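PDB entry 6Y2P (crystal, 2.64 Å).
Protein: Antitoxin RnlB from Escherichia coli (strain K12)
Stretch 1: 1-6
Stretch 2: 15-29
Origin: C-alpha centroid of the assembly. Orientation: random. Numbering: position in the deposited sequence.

Stretch 1 1-6: MFEITG
Stretch 2, residues 15-29: AVVMATGFENPLSSV

Opposite Val16 the first strand carries one residue too many, a bulge-like break in register: Val16 faces both Thr5 and Gly6, its O accepting Thr5 N (Thr5 N to Val16 O, 3.0 Å) and its N donating to Gly6 O (Val16 N to Gly6 O, 2.9 Å). Thr5 takes up the extra residue, leaving extended geometry at phi/psi -94/-29 with its CA-to-CB bond sideways. Around this break runs an antiparallel ladder between strand 2-6 and strand 15-19, whose axes approach to 4.5 Å with their N-to-C directions 144° apart. Other backbone torsions are largely extended, for example phi/psi -147/163 at Phe2, -140/125 at Glu3 and -125/124 at Val16.

The register pairs Phe2 with Ala19 (CA to CA 4.5 Å), Glu3 with Met18 (CA to CA 5.2 Å) and Ile4 with Val17 (CA to CA 4.7 Å). Glu3 and Met18 form a hydrogen-bonded pair, with Glu3 N to Met18 O and Met18 N to Glu3 O both at 2.9 Å; the pairs before and after it are non-hydrogen-bonded. The carbonyls of the second strand also receive CA-H...O contacts, Phe2 CA to Met18 O at 3.1 Å and Ile4 CA to Val16 O at 3.3 Å, and Thr5 OG1 adds a weak bond to Val16 O at 3.4 Å. Ala15 CA lies 3.2 Å from Gly6 O. At the other end, Thr20 N makes a weak bond to Met1 O at 3.3 Å, extending the pairing beyond the strand.

Phe2, Ile4, Val17 and Ala19 share one sheet face. Phe2 (chi1 p, chi2 -88°) sets its CB 3.8 Å from Val17 CG1 and 4.0 Å from Pro25 CB, so the start of the 3-10 segment adds to this apolar patch. Val17 (chi1 t) also meets Ile4 (chi1 m), with Ile4 CG1 to Val17 CG2 at 4.5 Å. Glu3, Val16 and Met18, all chi1 t, point to the other face. Thr5 (chi1 p) places CG2 4.0 Å from Met18 CB, and the methyl CG2 of Thr20 (chi1 p) packs 4.0 Å from Glu3 CB; Glu3 OE1 is hydrogen-bonded elsewhere in the structure.

Past Thr20 the chain turns back beside Met1. The short 3-10 segment around Pro25 and Leu26 is held by Ser27 N to Asn24 O at 3.0 Å, Ser28 N to Pro25 O at 2.9 Å and Leu26 N to Asn24 OD1 at 3.2 Å. Met1 (chi1 t, chi2 t, chi3 m) starts with its CA-to-CB bond pointing away, but its end comes nearer, bringing Met1 CE to 3.7 Å from Glu23 OE1.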

# COMPACT_ATOMS: atom_id res chain seq x y z
N MET C 1 25.00 21.21 -11.78
CA MET C 1 24.00 20.59 -10.92
C MET C 1 23.10 21.65 -10.31
O MET C 1 21.99 21.37 -9.79
CB MET C 1 24.68 19.80 -9.81
CG MET C 1 23.76 18.79 -9.18
SD MET C 1 24.64 17.75 -8.03
CE MET C 1 25.76 16.90 -9.14
N PHE C 2 23.57 22.89 -10.43
CA PHE C 2 22.89 24.04 -9.89
C PHE C 2 23.15 25.21 -10.81
O PHE C 2 24.11 25.21 -11.59
CB PHE C 2 23.41 24.37 -8.48
CG PHE C 2 24.86 24.71 -8.44
CD1 PHE C 2 25.81 23.72 -8.30
CD2 PHE C 2 25.28 26.03 -8.58
CE1 PHE C 2 27.17 24.03 -8.29
CE2 PHE C 2 26.64 26.35 -8.57
CZ PHE C 2 27.58 25.34 -8.43
N GLU C 3 22.32 26.25 -10.65
CA GLU C 3 22.43 27.53 -11.32
C GLU C 3 22.09 28.63 -10.33
O GLU C 3 21.04 28.58 -9.68
CB GLU C 3 21.48 27.65 -12.52
CG GLU C 3 21.37 29.07 -13.08
CD GLU C 3 20.99 29.09 -14.55
OE1 GLU C 3 20.65 28.01 -15.07
OE2 GLU C 3 21.06 30.17 -15.20
N ILE C 4 23.00 29.59 -10.17
CA ILE C 4 22.69 30.77 -9.38
C ILE C 4 21.85 31.73 -10.21
O ILE C 4 22.31 32.27 -11.22
CB ILE C 4 23.97 31.42 -8.84
CG1 ILE C 4 24.53 30.49 -7.77
CG2 ILE C 4 23.65 32.76 -8.19
CD1 ILE C 4 25.86 29.91 -8.07
N THR C 5 20.60 31.94 -9.78
CA THR C 5 19.66 32.79 -10.50
C THR C 5 19.65 34.22 -9.99
O THR C 5 19.40 35.14 -10.77
CB THR C 5 18.24 32.21 -10.41
OG1 THR C 5 17.90 32.01 -9.03
CG2 THR C 5 18.15 30.88 -11.15
N GLY C 6 19.97 34.43 -8.71
CA GLY C 6 19.99 35.78 -8.17
C GLY C 6 21.06 35.94 -7.11
O GLY C 6 21.39 35.01 -6.38
N ALA C 15 22.04 34.91 -2.13
CA ALA C 15 22.02 34.19 -3.39
C ALA C 15 20.81 33.26 -3.45
O ALA C 15 20.27 32.85 -2.42
CB ALA C 15 23.31 33.39 -3.60
N VAL C 16 20.43 32.90 -4.67
CA VAL C 16 19.37 31.94 -4.94
C VAL C 16 19.94 30.84 -5.83
O VAL C 16 20.44 31.11 -6.93
CB VAL C 16 18.15 32.58 -5.63
CG1 VAL C 16 17.09 31.53 -5.85
CG2 VAL C 16 17.60 33.73 -4.83
N VAL C 17 19.84 29.61 -5.37
CA VAL C 17 20.45 28.45 -6.00
C VAL C 17 19.33 27.54 -6.47
O VAL C 17 18.52 27.07 -5.67
CB VAL C 17 21.34 27.68 -5.02
CG1 VAL C 17 22.05 26.55 -5.74
CG2 VAL C 17 22.33 28.61 -4.33
N MET C 18 19.32 27.26 -7.76
CA MET C 18 18.30 26.44 -8.38
C MET C 18 18.89 25.12 -8.88
O MET C 18 19.97 25.10 -9.46
CB MET C 18 17.70 27.20 -9.53
CG MET C 18 16.82 26.38 -10.39
SD MET C 18 15.85 27.54 -11.32
CE MET C 18 15.63 26.69 -12.87
N ALA C 19 18.19 24.02 -8.64
CA ALA C 19 18.62 22.75 -9.21
C ALA C 19 18.31 22.69 -10.71
O ALA C 19 17.27 23.17 -11.17
CB ALA C 19 17.97 21.58 -8.48
N THR C 20 19.21 22.04 -11.46
CA THR C 20 19.13 21.92 -12.92
C THR C 20 18.78 20.52 -13.43
O THR C 20 18.80 20.31 -14.64
CB THR C 20 20.49 22.34 -13.52
OG1 THR C 20 21.51 21.44 -13.06
CG2 THR C 20 20.86 23.78 -13.18
N GLY C 21 18.32 19.63 -12.56
CA GLY C 21 18.04 18.25 -12.94
C GLY C 21 17.61 17.45 -11.73
O GLY C 21 17.30 18.03 -10.69
N PHE C 22 17.60 16.10 -11.84
CA PHE C 22 17.11 15.29 -10.70
C PHE C 22 18.08 15.23 -9.51
O PHE C 22 17.67 14.80 -8.43
CB PHE C 22 16.78 13.86 -11.14
CG PHE C 22 18.00 13.04 -11.57
CD1 PHE C 22 18.43 13.08 -12.87
CD2 PHE C 22 18.69 12.23 -10.66
CE1 PHE C 22 19.52 12.30 -13.30
CE2 PHE C 22 19.80 11.45 -11.08
CZ PHE C 22 20.20 11.50 -12.39
N GLU C 23 19.34 15.58 -9.69
CA GLU C 23 20.28 15.56 -8.57
C GLU C 23 20.05 16.74 -7.63
O GLU C 23 19.78 17.86 -8.06
CB GLU C 23 21.72 15.57 -9.09
CG GLU C 23 22.10 14.28 -9.82
CD GLU C 23 23.40 14.40 -10.58
OE1 GLU C 23 24.36 13.69 -10.24
OE2 GLU C 23 23.47 15.22 -11.53
N ASN C 24 20.19 16.49 -6.34
CA ASN C 24 19.98 17.54 -5.35
C ASN C 24 21.24 18.39 -5.19
O ASN C 24 22.28 17.86 -4.77
CB ASN C 24 19.60 16.92 -4.02
CG ASN C 24 18.86 17.89 -3.14
OD1 ASN C 24 19.26 19.06 -3.03
ND2 ASN C 24 17.75 17.42 -2.48
N PRO C 25 21.18 19.71 -5.44
CA PRO C 25 22.40 20.54 -5.34
C PRO C 25 23.04 20.50 -3.97
O PRO C 25 24.22 20.83 -3.87
CB PRO C 25 21.91 21.96 -5.68
CG PRO C 25 20.59 21.80 -6.29
CD PRO C 25 19.99 20.51 -5.76
N LEU C 26 22.29 20.18 -2.91
CA LEU C 26 22.83 20.17 -1.55
C LEU C 26 23.78 18.99 -1.28
O LEU C 26 24.42 18.95 -0.21
CB LEU C 26 21.69 20.17 -0.54
CG LEU C 26 20.98 21.52 -0.54
CD1 LEU C 26 19.64 21.47 0.17
CD2 LEU C 26 21.88 22.62 0.04
N SER C 27 23.90 18.06 -2.23
CA SER C 27 24.95 17.06 -2.20
C SER C 27 26.25 17.60 -2.83
O SER C 27 27.27 16.90 -2.82
CB SER C 27 24.49 15.81 -2.92
OG SER C 27 24.89 15.84 -4.28
N SER C 28 26.21 18.80 -3.41
CA SER C 28 27.35 19.43 -4.05
C SER C 28 27.73 20.72 -3.34
O SER C 28 28.30 21.63 -3.94
CB SER C 28 27.06 19.78 -5.50
OG SER C 28 26.54 18.67 -6.20
N VAL C 29 27.48 20.82 -2.03
CA VAL C 29 27.45 22.17 -1.48
C VAL C 29 28.83 22.78 -1.52
O VAL C 29 28.96 24.00 -1.64
CB VAL C 29 26.91 22.18 -0.03
CG1 VAL C 29 28.00 21.89 0.98
CG2 VAL C 29 26.29 23.53 0.25